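Local coordinates for GphF Dehydratase 1 (Archangium violaceum, PDB 6MBF), which probably acts as a polyketide synthase dehydratase, forming the olefin of a growing polyketide chain, and is linked to olefin rearrangement in gephyronic acid synthesis, at residues A60-L65 / G126-R131; L74-V79 / A230-R235; E156-Y161 / E218-P223; R167-L172 / F207-A212. All blocks are in the same frame, centred on the assembly; numbering follows the deposited sequence. Where two conformers were deposited one is given.

Contact 1. Residues A60-L65 / G126-R131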
loop_
_atom_site.group_PDB
_atom_site.type_symbol
_atom_site.label_atom_id
_atom_site.label_comp_id
_atom_site.label_asym_id
_atom_site.label_seq_id
_atom_site.Cartn_x
_atom_site.Cartn_y
_atom_site.Cartn_z
ATOM N N ALA A 60 -5.378 -4.524 -8.936
ATOM C CA ALA A 60 -5.052 -5.010 -10.267
ATOM C C ALA A 60 -5.845 -6.268 -10.593
ATOM O O ALA A 60 -6.322 -6.427 -11.722
ATOM C CB ALA A 60 -3.545 -5.257 -10.373
ATOM N N ALA A 61 -6.015 -7.154 -9.607
ATOM C CA ALA A 61 -6.848 -8.335 -9.809
ATOM C C ALA A 61 -8.301 -7.946 -10.028
ATOM O O ALA A 61 -8.980 -8.522 -10.883
ATOM C CB ALA A 61 -6.727 -9.285 -8.617
ATOM N N ALA A 62 -8.797 -6.968 -9.260
ATOM C CA ALA A 62 -10.163 -6.496 -9.470
ATOM C C ALA A 62 -10.353 -6.003 -10.897
ATOM O O ALA A 62 -11.381 -6.279 -11.531
ATOM C CB ALA A 62 -10.495 -5.384 -8.478
ATOM N N SER A 63 -9.363 -5.275 -11.422
ATOM C CA SER A 63 -9.495 -4.718 -12.763
ATOM C C SER A 63 -9.548 -5.817 -13.815
ATOM O O SER A 63 -10.307 -5.718 -14.788
ATOM C CB SER A 63 -8.339 -3.767 -13.053
ATOM O OG SER A 63 -8.489 -3.175 -14.335
ATOM N N ARG A 64 -8.761 -6.871 -13.634
ATOM C CA ARG A 64 -8.631 -7.902 -14.656
ATOM C C ARG A 64 -9.673 -9.004 -14.535
ATOM O O ARG A 64 -10.033 -9.612 -15.549
ATOM C CB ARG A 64 -7.225 -8.505 -14.611
ATOM C CG ARG A 64 -6.154 -7.515 -15.027
ATOM C CD ARG A 64 -4.789 -7.810 -14.389
ATOM N NE ARG A 64 -3.754 -6.934 -14.930
ATOM C CZ ARG A 64 -3.599 -5.656 -14.593
ATOM N NH1 ARG A 64 -4.409 -5.090 -13.706
ATOM N NH2 ARG A 64 -2.630 -4.938 -15.148
ATOM N N LEU A 65 -10.173 -9.278 -13.330
ATOM C CA LEU A 65 -11.120 -10.372 -13.137
ATOM C C LEU A 65 -12.570 -9.925 -13.135
ATOM O O LEU A 65 -13.447 -10.699 -13.536
ATOM C CB LEU A 65 -10.845 -11.094 -11.814
ATOM C CG LEU A 65 -9.536 -11.862 -11.692
ATOM C CD1 LEU A 65 -9.436 -12.518 -10.324
ATOM C CD2 LEU A 65 -9.427 -12.895 -12.800
ATOM N N GLY A 126 -8.490 -10.601 1.419
ATOM C CA GLY A 126 -9.572 -9.631 1.450
ATOM C C GLY A 126 -10.586 -9.941 0.366
ATOM O O GLY A 126 -10.637 -11.061 -0.151
ATOM N N ARG A 127 -11.372 -8.930 0.014
ATOM C CA ARG A 127 -12.411 -9.069 -1.000
ATOM C C ARG A 127 -12.251 -7.969 -2.036
ATOM O O ARG A 127 -11.727 -6.896 -1.739
ATOM C CB ARG A 127 -13.806 -9.004 -0.377
ATOM C CG ARG A 127 -13.990 -9.952 0.779
ATOM C CD ARG A 127 -15.261 -9.631 1.549
ATOM N NE ARG A 127 -15.235 -10.216 2.887
ATOM C CZ ARG A 127 -15.573 -11.473 3.154
ATOM N NH1 ARG A 127 -15.955 -12.279 2.173
ATOM N NH2 ARG A 127 -15.521 -11.925 4.397
ATOM N N ILE A 128 -12.675 -8.251 -3.265
ATOM C CA ILE A 128 -12.574 -7.276 -4.344
ATOM C C ILE A 128 -13.955 -7.040 -4.939
ATOM O O ILE A 128 -14.832 -7.911 -4.906
ATOM C CB ILE A 128 -11.575 -7.700 -5.443
ATOM C CG1 ILE A 128 -11.822 -9.148 -5.878
ATOM C CG2 ILE A 128 -10.118 -7.497 -4.976
ATOM C CD1 ILE A 128 -10.999 -9.559 -7.089
ATOM N N ALA A 129 -14.144 -5.843 -5.478
ATOM C CA ALA A 129 -15.405 -5.479 -6.106
ATOM C C ALA A 129 -15.139 -4.356 -7.097
ATOM O O ALA A 129 -14.045 -3.789 -7.155
ATOM C CB ALA A 129 -16.454 -5.072 -5.069
ATOM N N ARG A 130 -16.168 -4.046 -7.878
ATOM C CA ARG A 130 -16.103 -3.024 -8.905
ATOM C C ARG A 130 -17.483 -2.393 -8.998
ATOM O O ARG A 130 -18.491 -3.103 -8.964
ATOM C CB ARG A 130 -15.673 -3.638 -10.239
ATOM C CG ARG A 130 -15.190 -2.664 -11.269
ATOM C CD ARG A 130 -14.282 -3.393 -12.231
ATOM N NE ARG A 130 -14.038 -2.620 -13.436
ATOM C CZ ARG A 130 -13.261 -3.032 -14.426
ATOM N NH1 ARG A 130 -12.645 -4.205 -14.336
ATOM N NH2 ARG A 130 -13.086 -2.270 -15.496
ATOM N N ARG A 131 -17.529 -1.068 -9.086
ATOM C CA ARG A 131 -18.801 -0.357 -9.079
ATOM C C ARG A 131 -18.765 0.767 -10.101
ATOM O O ARG A 131 -17.739 1.433 -10.264
ATOM C CB ARG A 131 -19.113 0.214 -7.688
ATOM C CG ARG A 131 -20.444 0.935 -7.605
ATOM C CD ARG A 131 -20.720 1.486 -6.216
ATOM N NE ARG A 131 -19.916 2.662 -5.902
ATOM C CZ ARG A 131 -18.923 2.669 -5.019
ATOM N NH1 ARG A 131 -18.618 1.558 -4.368
ATOM N NH2 ARG A 131 -18.242 3.783 -4.786
#

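Contact 2. Residues L74-V79 / A230-R235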
loop_
_atom_site.group_PDB
_atom_site.type_symbol
_atom_site.label_atom_id
_atom_site.label_comp_id
_atom_site.label_asym_id
_atom_site.label_seq_id
_atom_site.Cartn_x
_atom_site.Cartn_y
_atom_site.Cartn_z
ATOM N N LEU A 74 -12.491 0.655 -8.639
ATOM C CA LEU A 74 -11.972 -0.609 -8.135
ATOM C C LEU A 74 -12.001 -0.582 -6.612
ATOM O O LEU A 74 -11.620 0.415 -5.997
ATOM C CB LEU A 74 -10.541 -0.842 -8.621
ATOM C CG LEU A 74 -10.254 -0.753 -10.123
ATOM C CD1 LEU A 74 -8.758 -0.835 -10.393
ATOM C CD2 LEU A 74 -10.979 -1.864 -10.841
ATOM N N ILE A 75 -12.436 -1.683 -6.003
ATOM C CA ILE A 75 -12.668 -1.725 -4.564
ATOM C C ILE A 75 -11.947 -2.922 -3.955
ATOM O O ILE A 75 -11.995 -4.033 -4.495
ATOM C CB ILE A 75 -14.174 -1.794 -4.250
ATOM C CG1 ILE A 75 -14.892 -0.560 -4.813
ATOM C CG2 ILE A 75 -14.395 -1.903 -2.757
ATOM C CD1 ILE A 75 -16.358 -0.808 -5.132
ATOM N N VAL A 76 -11.278 -2.699 -2.826
ATOM C CA VAL A 76 -10.769 -3.789 -2.001
ATOM C C VAL A 76 -11.300 -3.562 -0.592
ATOM O O VAL A 76 -11.224 -2.444 -0.079
ATOM C CB VAL A 76 -9.224 -3.865 -1.998
ATOM C CG1 VAL A 76 -8.777 -5.192 -1.402
ATOM C CG2 VAL A 76 -8.647 -3.704 -3.406
ATOM N N GLU A 77 -11.852 -4.606 0.026
ATOM C CA GLU A 77 -12.399 -4.489 1.374
ATOM C C GLU A 77 -11.877 -5.612 2.262
ATOM O O GLU A 77 -11.395 -6.643 1.784
ATOM C CB GLU A 77 -13.940 -4.506 1.357
ATOM C CG GLU A 77 -14.570 -3.275 0.724
ATOM C CD GLU A 77 -16.087 -3.328 0.724
ATOM O OE1 GLU A 77 -16.725 -2.256 0.644
ATOM O OE2 GLU A 77 -16.640 -4.443 0.806
ATOM N N ASP A 78 -11.975 -5.388 3.578
ATOM C CA ASP A 78 -11.728 -6.434 4.576
ATOM C C ASP A 78 -10.317 -6.994 4.463
ATOM O O ASP A 78 -10.115 -8.209 4.515
ATOM C CB ASP A 78 -12.736 -7.586 4.456
ATOM C CG ASP A 78 -14.126 -7.220 4.905
ATOM O OD1 ASP A 78 -15.081 -7.840 4.384
ATOM O OD2 ASP A 78 -14.268 -6.336 5.773
ATOM N N VAL A 79 -9.334 -6.116 4.272
ATOM C CA VAL A 79 -7.960 -6.565 4.058
ATOM C C VAL A 79 -7.309 -6.855 5.400
ATOM O O VAL A 79 -7.348 -6.026 6.318
ATOM C CB VAL A 79 -7.150 -5.518 3.278
ATOM C CG1 VAL A 79 -5.719 -6.008 3.063
ATOM C CG2 VAL A 79 -7.824 -5.207 1.958
ATOM N N ALA A 230 -10.106 -1.471 6.115
ATOM C CA ALA A 230 -11.511 -1.815 5.909
ATOM C C ALA A 230 -11.906 -1.681 4.442
ATOM O O ALA A 230 -12.631 -2.534 3.912
ATOM C CB ALA A 230 -12.419 -0.958 6.795
ATOM N N ARG A 231 -11.435 -0.635 3.765
ATOM C CA ARG A 231 -11.842 -0.405 2.385
ATOM C C ARG A 231 -10.858 0.530 1.708
ATOM O O ARG A 231 -10.418 1.510 2.310
ATOM C CB ARG A 231 -13.250 0.195 2.332
ATOM C CG ARG A 231 -13.828 0.359 0.954
ATOM C CD ARG A 231 -15.240 0.906 1.089
ATOM N NE ARG A 231 -15.711 1.497 -0.157
ATOM C CZ ARG A 231 -16.568 0.916 -0.987
ATOM N NH1 ARG A 231 -17.072 -0.282 -0.706
ATOM N NH2 ARG A 231 -16.927 1.540 -2.099
ATOM N N ILE A 232 -10.513 0.221 0.461
ATOM C CA ILE A 232 -9.850 1.176 -0.416
ATOM C C ILE A 232 -10.604 1.190 -1.739
ATOM O O ILE A 232 -10.957 0.132 -2.268
ATOM C CB ILE A 232 -8.353 0.860 -0.622
ATOM C CG1 ILE A 232 -7.736 1.868 -1.594
ATOM C CG2 ILE A 232 -8.146 -0.555 -1.135
ATOM C CD1 ILE A 232 -6.206 1.825 -1.657
ATOM N N GLU A 233 -10.898 2.385 -2.243
ATOM C CA GLU A 233 -11.576 2.539 -3.522
ATOM C C GLU A 233 -10.752 3.441 -4.424
ATOM O O GLU A 233 -10.290 4.500 -3.994
ATOM C CB GLU A 233 -12.976 3.107 -3.332
ATOM C CG GLU A 233 -13.751 3.209 -4.617
ATOM C CD GLU A 233 -15.208 3.469 -4.361
ATOM O OE1 GLU A 233 -15.531 4.011 -3.279
ATOM O OE2 GLU A 233 -16.030 3.116 -5.231
ATOM N N LEU A 234 -10.555 3.020 -5.669
ATOM C CA LEU A 234 -9.756 3.767 -6.635
ATOM C C LEU A 234 -10.636 4.208 -7.796
ATOM O O LEU A 234 -11.304 3.376 -8.422
ATOM C CB LEU A 234 -8.596 2.919 -7.157
ATOM C CG LEU A 234 -7.628 3.587 -8.132
ATOM C CD1 LEU A 234 -6.838 4.719 -7.466
ATOM C CD2 LEU A 234 -6.674 2.557 -8.717
ATOM N N ARG A 235 -10.624 5.510 -8.092
ATOM C CA ARG A 235 -11.470 6.079 -9.134
ATOM C C ARG A 235 -10.718 6.505 -10.380
ATOM O O ARG A 235 -11.361 6.808 -11.391
ATOM C CB ARG A 235 -12.236 7.300 -8.609
ATOM C CG ARG A 235 -12.922 7.091 -7.287
ATOM C CD ARG A 235 -13.904 8.216 -7.022
ATOM N NE ARG A 235 -14.793 7.902 -5.911
ATOM C CZ ARG A 235 -16.007 8.415 -5.765
ATOM N NH1 ARG A 235 -16.478 9.262 -6.669
ATOM N NH2 ARG A 235 -16.754 8.075 -4.723
#

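Contact 3. Residues E156-Y161 / E218-P223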
loop_
_atom_site.group_PDB
_atom_site.type_symbol
_atom_site.label_atom_id
_atom_site.label_comp_id
_atom_site.label_asym_id
_atom_site.label_seq_id
_atom_site.Cartn_x
_atom_site.Cartn_y
_atom_site.Cartn_z
ATOM N N GLU A 156 15.172 11.703 7.504
ATOM C CA GLU A 156 16.458 11.283 8.033
ATOM C C GLU A 156 16.284 10.291 9.178
ATOM O O GLU A 156 17.011 9.297 9.249
ATOM C CB GLU A 156 17.264 12.521 8.433
ATOM C CG GLU A 156 17.803 13.239 7.185
ATOM C CD GLU A 156 18.601 14.488 7.504
ATOM O OE1 GLU A 156 18.786 15.323 6.594
ATOM O OE2 GLU A 156 19.036 14.633 8.659
ATOM N N ARG A 157 15.288 10.505 10.045
ATOM C CA ARG A 157 14.996 9.526 11.092
ATOM C C ARG A 157 14.482 8.211 10.512
ATOM O O ARG A 157 14.768 7.133 11.050
ATOM C CB ARG A 157 13.969 10.085 12.073
ATOM C CG ARG A 157 14.435 11.280 12.883
ATOM C CD ARG A 157 13.228 12.030 13.427
ATOM N NE ARG A 157 13.101 11.935 14.876
ATOM C CZ ARG A 157 13.051 12.990 15.684
ATOM N NH1 ARG A 157 13.105 14.216 15.179
ATOM N NH2 ARG A 157 12.935 12.821 16.995
ATOM N N MET A 158 13.707 8.275 9.430
ATOM C CA MET A 158 13.109 7.081 8.845
ATOM C C MET A 158 14.022 6.374 7.845
ATOM O O MET A 158 13.628 5.343 7.290
ATOM C CB MET A 158 11.777 7.435 8.163
ATOM C CG MET A 158 10.687 7.927 9.126
ATOM S SD MET A 158 10.106 6.658 10.277
ATOM C CE MET A 158 9.135 5.625 9.180
ATOM N N ARG A 159 15.228 6.885 7.597
ATOM C CA ARG A 159 16.042 6.267 6.556
ATOM C C ARG A 159 16.536 4.879 6.938
ATOM O O ARG A 159 16.986 4.140 6.053
ATOM C CB ARG A 159 17.223 7.171 6.195
ATOM C CG ARG A 159 18.330 7.214 7.223
ATOM C CD ARG A 159 19.328 8.306 6.840
ATOM N NE ARG A 159 20.154 8.729 7.967
ATOM C CZ ARG A 159 21.403 8.330 8.165
ATOM N NH1 ARG A 159 21.980 7.496 7.309
ATOM N NH2 ARG A 159 22.079 8.771 9.218
ATOM N N ILE A 160 16.423 4.491 8.214
ATOM C CA ILE A 160 16.693 3.113 8.601
ATOM C C ILE A 160 15.600 2.174 8.117
ATOM O O ILE A 160 15.812 0.952 8.074
ATOM C CB ILE A 160 16.867 3.000 10.128
ATOM C CG1 ILE A 160 15.630 3.528 10.860
ATOM C CG2 ILE A 160 18.102 3.764 10.567
ATOM C CD1 ILE A 160 15.648 3.238 12.346
ATOM N N TYR A 161 14.431 2.715 7.754
ATOM C CA TYR A 161 13.331 1.923 7.226
ATOM C C TYR A 161 13.081 2.129 5.741
ATOM O O TYR A 161 12.488 1.251 5.112
ATOM C CB TYR A 161 12.025 2.250 7.958
ATOM C CG TYR A 161 12.108 2.144 9.455
ATOM C CD1 TYR A 161 12.655 1.023 10.066
ATOM C CD2 TYR A 161 11.630 3.172 10.264
ATOM C CE1 TYR A 161 12.723 0.926 11.459
ATOM C CE2 TYR A 161 11.703 3.087 11.647
ATOM C CZ TYR A 161 12.246 1.972 12.231
ATOM O OH TYR A 161 12.298 1.899 13.603
ATOM N N GLU A 218 5.410 10.162 19.478
ATOM C CA GLU A 218 5.937 8.941 20.065
ATOM C C GLU A 218 7.032 8.374 19.169
ATOM O O GLU A 218 7.235 8.819 18.035
ATOM C CB GLU A 218 4.818 7.914 20.322
ATOM C CG GLU A 218 3.931 7.591 19.127
ATOM C CD GLU A 218 2.759 6.701 19.509
ATOM O OE1 GLU A 218 1.598 7.128 19.347
ATOM O OE2 GLU A 218 2.997 5.572 19.987
ATOM N N SER A 219 7.742 7.382 19.702
ATOM C CA SER A 219 8.983 6.916 19.094
ATOM C C SER A 219 8.733 6.149 17.801
ATOM O O SER A 219 7.744 5.426 17.658
ATOM C CB SER A 219 9.747 6.023 20.078
ATOM O OG SER A 219 10.845 5.370 19.454
ATOM N N HIS A 220 9.669 6.282 16.863
ATOM C CA HIS A 220 9.646 5.478 15.651
ATOM C C HIS A 220 10.378 4.147 15.811
ATOM O O HIS A 220 10.457 3.380 14.845
ATOM C CB HIS A 220 10.232 6.274 14.474
ATOM C CG HIS A 220 11.706 6.500 14.569
ATOM N ND1 HIS A 220 12.295 7.134 15.642
ATOM C CD2 HIS A 220 12.714 6.179 13.721
ATOM C CE1 HIS A 220 13.601 7.193 15.453
ATOM N NE2 HIS A 220 13.882 6.623 14.294
ATOM N N ARG A 221 10.903 3.841 16.999
ATOM C CA ARG A 221 11.345 2.479 17.265
ATOM C C ARG A 221 10.129 1.564 17.412
ATOM O O ARG A 221 9.067 1.989 17.870
ATOM C CB ARG A 221 12.213 2.419 18.528
ATOM C CG ARG A 221 12.998 1.114 18.656
ATOM C CD ARG A 221 13.847 1.036 19.924
ATOM N NE ARG A 221 13.101 0.524 21.073
ATOM C CZ ARG A 221 12.693 -0.737 21.206
ATOM N NH1 ARG A 221 12.939 -1.629 20.256
ATOM N NH2 ARG A 221 12.024 -1.106 22.287
ATOM N N GLU A 222 10.293 0.291 17.016
ATOM C CA GLU A 222 9.175 -0.644 16.882
ATOM C C GLU A 222 8.109 0.008 16.006
ATOM O O GLU A 222 6.996 0.286 16.480
ATOM C CB GLU A 222 8.579 -1.024 18.240
ATOM C CG GLU A 222 9.588 -1.340 19.325
ATOM C CD GLU A 222 9.004 -1.143 20.712
ATOM O OE1 GLU A 222 9.365 -0.152 21.388
ATOM O OE2 GLU A 222 8.160 -1.971 21.117
ATOM N N PRO A 223 8.408 0.251 14.732
ATOM C CA PRO A 223 7.591 1.183 13.947
ATOM C C PRO A 223 6.238 0.603 13.573
ATOM O O PRO A 223 6.056 -0.613 13.473
ATOM C CB PRO A 223 8.448 1.426 12.703
ATOM C CG PRO A 223 9.193 0.143 12.536
ATOM C CD PRO A 223 9.510 -0.318 13.934
HETATM O O HOH W 1 16.577 6.634 13.172
HETATM O O HOH W 2 12.895 -0.476 15.987
#

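Contact 4. Residues R167-L172 / F207-A212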
loop_
_atom_site.group_PDB
_atom_site.type_symbol
_atom_site.label_atom_id
_atom_site.label_comp_id
_atom_site.label_asym_id
_atom_site.label_seq_id
_atom_site.Cartn_x
_atom_site.Cartn_y
_atom_site.Cartn_z
ATOM N N ARG A 167 10.608 8.454 -0.614
ATOM C CA ARG A 167 10.575 9.733 0.097
ATOM C C ARG A 167 9.831 10.732 -0.787
ATOM O O ARG A 167 10.403 11.715 -1.266
ATOM C CB ARG A 167 11.997 10.209 0.433
ATOM C CG ARG A 167 12.761 9.207 1.303
ATOM C CD ARG A 167 14.226 9.580 1.459
ATOM N NE ARG A 167 14.918 8.514 2.172
ATOM C CZ ARG A 167 16.201 8.196 2.017
ATOM N NH1 ARG A 167 16.974 8.887 1.180
ATOM N NH2 ARG A 167 16.710 7.181 2.710
ATOM N N ASN A 168 8.539 10.478 -0.996
ATOM C CA ASN A 168 7.783 11.141 -2.051
ATOM C C ASN A 168 6.791 12.179 -1.540
ATOM O O ASN A 168 6.001 12.707 -2.338
ATOM C CB ASN A 168 7.076 10.085 -2.898
ATOM C CG ASN A 168 8.070 9.164 -3.593
ATOM O OD1 ASN A 168 8.829 9.609 -4.453
ATOM N ND2 ASN A 168 8.082 7.886 -3.212
ATOM N N ILE A 169 6.829 12.502 -0.251
ATOM C CA ILE A 169 6.036 13.604 0.298
ATOM C C ILE A 169 6.781 14.903 0.030
ATOM O O ILE A 169 7.934 15.065 0.446
ATOM C CB ILE A 169 5.782 13.432 1.804
ATOM C CG1 ILE A 169 5.348 12.004 2.140
ATOM C CG2 ILE A 169 4.685 14.423 2.289
ATOM C CD1 ILE A 169 5.309 11.742 3.636
ATOM N N ARG A 170 6.132 15.824 -0.680
ATOM C CA ARG A 170 6.741 17.118 -0.953
ATOM C C ARG A 170 6.440 18.129 0.142
ATOM O O ARG A 170 7.333 18.878 0.559
ATOM C CB ARG A 170 6.265 17.652 -2.306
ATOM C CG ARG A 170 6.576 16.722 -3.463
ATOM C CD ARG A 170 7.991 16.177 -3.347
ATOM N NE ARG A 170 8.207 15.015 -4.201
ATOM C CZ ARG A 170 9.026 14.016 -3.895
ATOM N NH1 ARG A 170 9.166 12.997 -4.727
ATOM N NH2 ARG A 170 9.690 14.032 -2.745
ATOM N N HIS A 171 5.201 18.141 0.630
ATOM C CA HIS A 171 4.764 19.095 1.639
ATOM C C HIS A 171 3.757 18.395 2.536
ATOM O O HIS A 171 3.016 17.519 2.084
ATOM C CB HIS A 171 4.141 20.345 1.000
ATOM C CG HIS A 171 3.460 21.255 1.977
ATOM N ND1 HIS A 171 4.145 22.175 2.743
ATOM C CD2 HIS A 171 2.153 21.388 2.309
ATOM C CE1 HIS A 171 3.290 22.832 3.508
ATOM N NE2 HIS A 171 2.074 22.374 3.264
ATOM N N LEU A 172 3.738 18.776 3.811
ATOM C CA LEU A 172 2.802 18.186 4.757
ATOM C C LEU A 172 2.498 19.233 5.816
ATOM O O LEU A 172 3.424 19.842 6.358
ATOM C CB LEU A 172 3.372 16.910 5.400
ATOM C CG LEU A 172 2.455 16.166 6.388
ATOM C CD1 LEU A 172 1.186 15.619 5.702
ATOM C CD2 LEU A 172 3.196 15.043 7.091
ATOM N N PHE A 207 0.546 6.934 3.220
ATOM C CA PHE A 207 0.569 6.318 4.541
ATOM C C PHE A 207 1.697 6.891 5.391
ATOM O O PHE A 207 1.539 7.038 6.608
ATOM C CB PHE A 207 0.693 4.795 4.418
ATOM C CG PHE A 207 -0.533 4.108 3.833
ATOM C CD1 PHE A 207 -1.673 4.825 3.467
ATOM C CD2 PHE A 207 -0.528 2.735 3.640
ATOM C CE1 PHE A 207 -2.799 4.166 2.922
ATOM C CE2 PHE A 207 -1.636 2.079 3.105
ATOM C CZ PHE A 207 -2.766 2.787 2.746
ATOM N N GLN A 208 2.822 7.267 4.767
ATOM C CA GLN A 208 3.908 7.875 5.533
ATOM C C GLN A 208 3.522 9.248 6.088
ATOM O O GLN A 208 4.078 9.677 7.108
ATOM C CB GLN A 208 5.176 7.966 4.678
ATOM C CG GLN A 208 5.894 6.621 4.458
ATOM C CD GLN A 208 7.344 6.828 4.117
ATOM O OE1 GLN A 208 8.054 7.550 4.826
ATOM N NE2 GLN A 208 7.800 6.225 3.019
ATOM N N CYS A 209 2.583 9.953 5.444
ATOM C CA CYS A 209 2.023 11.161 6.043
ATOM C C CYS A 209 1.378 10.854 7.390
ATOM O O CYS A 209 1.485 11.650 8.335
ATOM C CB CYS A 209 1.003 11.805 5.102
ATOM S SG CYS A 209 1.694 12.494 3.577
ATOM N N VAL A 210 0.706 9.704 7.504
ATOM C CA VAL A 210 0.155 9.308 8.799
ATOM C C VAL A 210 1.284 9.063 9.789
ATOM O O VAL A 210 1.214 9.495 10.951
ATOM C CB VAL A 210 -0.747 8.064 8.668
ATOM C CG1 VAL A 210 -1.422 7.763 10.020
ATOM C CG2 VAL A 210 -1.780 8.242 7.576
ATOM N N PHE A 211 2.345 8.379 9.340
ATOM C CA PHE A 211 3.507 8.135 10.198
ATOM C C PHE A 211 4.088 9.438 10.726
ATOM O O PHE A 211 4.436 9.541 11.912
ATOM C CB PHE A 211 4.595 7.387 9.425
ATOM C CG PHE A 211 4.242 5.977 9.029
ATOM C CD1 PHE A 211 3.156 5.311 9.577
ATOM C CD2 PHE A 211 5.049 5.305 8.123
ATOM C CE1 PHE A 211 2.880 3.997 9.206
ATOM C CE2 PHE A 211 4.769 3.999 7.746
ATOM C CZ PHE A 211 3.686 3.351 8.291
ATOM N N ALA A 212 4.226 10.437 9.849
ATOM C CA ALA A 212 4.831 11.704 10.246
ATOM C C ALA A 212 4.021 12.386 11.341
ATOM O O ALA A 212 4.590 13.025 12.230
ATOM C CB ALA A 212 4.974 12.620 9.026
#

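Contact 1. Residues A60-L65 / G126-R131
A62 and I128 mark the closest backbone approach, with their CA atoms 5.7 Å apart. Here the last turns of helix 52-65 lie against strand 121-131. Helix and strand axes come within 7.9 Å and make an angle of 52°. This is the helix-on-sheet packing of a hotdog fold, and the helix is the one in the first of the two halves expected for this family. The apolar part is small. A62 CB sits 4.0 Å from I128 CB and nearly as close to I128 CG2. I128 CG1 lies between its own backbone N and carbonyl carbon (chi1 48°). CD1, one bond further on, meets the helix backbone, 4.0 Å from A62 CA. F104 of strand 103-109 also touches I128.

R130 makes the polar part. Its chain runs extended from CG to NE. NH1 gives a weak bond to S63 O, 2.8 Å long but bent to 123° at the hydrogen. NH2 bonds to N69 O, just beyond the helix. The positive group thus lies by the carbonyls of the last helical turn and of the chain just after it, which probably favours it there. An alanine here would remove the guanidinium and would probably leave S63 O and N69 O without this shared donor. A62 O also lies near the guanidinium plane, 3.7 Å from R130 NH1.

Contact 2. Residues L74-V79 / A230-R235
This is an antiparallel strand pairing, L74 with L234 through E77 with R231. It sits at the seam of the double hotdog fold, where strand 73-81 of the first half meets strand 224-234 of the second. The strand axes run 4.7 Å apart. L74/L234 and V76/I232 are the hydrogen-bonded pairs, each with two backbone bonds. I75/E233 and E77/R231 are the non-hydrogen-bonded pairs. On the face of V76 and I232, V76 CB packs 3.6 Å from I232 CG2, and helix 52-65 covers V76.

The other face carries charge. E77 and R231 lie side by side, and OE1 of E77 forms a salt bridge with NH1 of R231. The modelled separation is very short, so its exact length is doubtful. NH2 of R231 bonds to E233 OE1 at 3.1 Å, meeting it from above the carboxylate plane. I75 CG2 lies over one guanidinium face, toward the rim. E233 has a second partner in R131. An alanine in place of R231 would probably leave the E77 carboxylate without its mate. A230 and R231 form a classic beta bulge opposite D278. Beside it, D78 N bonds to A230 O at 2.9 Å.

Contact 3. Residues E156-Y161 / E218-P223
The backbones of M158 and H220 stay well apart, with CA atoms 7.8 Å from each other, so side chains and water fill the approach. The end of helix 151-158 and the turn after it meet the loop between helix 200-214 and strand 224-234, in the second half of the double hotdog fold. In that loop S219 OG accepts from R221 N, which makes an ST turn just around H220.

Y161 and H220 carry the contact. The Y161 ring is held on both faces. I160 CG1 lies over the centre of one. P223 CG lies over the opposite face, toward the rim, in a CH-pi contact 3.9 Å from the ring centroid. M158 SD sits at the ring edge, in plane. The hydroxyl donates to H220 O at 2.7 Å, tilted 28° from the carbonyl plane. Together these contacts probably hold the phenol in one rotation. A water gives a weak bond to the same hydroxyl and accepts from E222 N.

The H220 ring turns back toward the helix end, with CG between backbone N and carbonyl carbon (chi1 70°). R157 CB lies over one ring face, near the rim, 4.1 Å from NE2. Y161 CE2 approaches obliquely, 3.9 Å from H220 CD2. A second water, in the plane of the imidazole, joins the segments: it donates to R157 O at 2.8 Å and lies 2.9 Å from H220 NE2.

Contact 4. Residues R167-L172 / F207-A212
I169 and L172 hold the tight part of this contact, with C209 between them on the helix. I169 CD1 touches C209 SG at 3.7 Å, and its CG2 is nearly as close. L172 CD1, three residues further along the strand, reaches the same sulfur at 3.8 Å. L172 CG is anti to the backbone N (chi1 -178°). From there CD2 extends to A212 CB at 3.6 Å, one helical turn beyond C209. I169 CD1 also rests 3.9 Å from Q208 CB. All five residues are buried and meet through apolar groups and sulfur. The strand's other side is loose: R170 and H171 are exposed and take no part. They form a classic beta bulge opposite H182. The amide of Q208 turns to other partners, Y154, D204 and L166. The contact packs strand 169-175 on helix 200-214, the hotdog helix of the second half. Helix 151-158 flanks it, with L151 on I169 and Y154 on A212, while L246 of strand 241-248 covers C209.

Contacts 1 and 4 are the same kind of packing in the two halves of the fold, a hotdog helix on a strand. Contact 4 is wholly buried and apolar. Contact 1 is only partly buried and adds an arginine. Contact 2 is a buried backbone pairing with a charged face, and it joins the halves. It touches contact 1, because strands 73-81 and 121-131 are neighbours; R127 and D78 form a salt bridge between them. Contact 3 lies nearer the surface and relies on rings and water. It touches contact 4 through M158 and F211. Contacts 1 and 3 are far apart, with centres about 33 Å from each other.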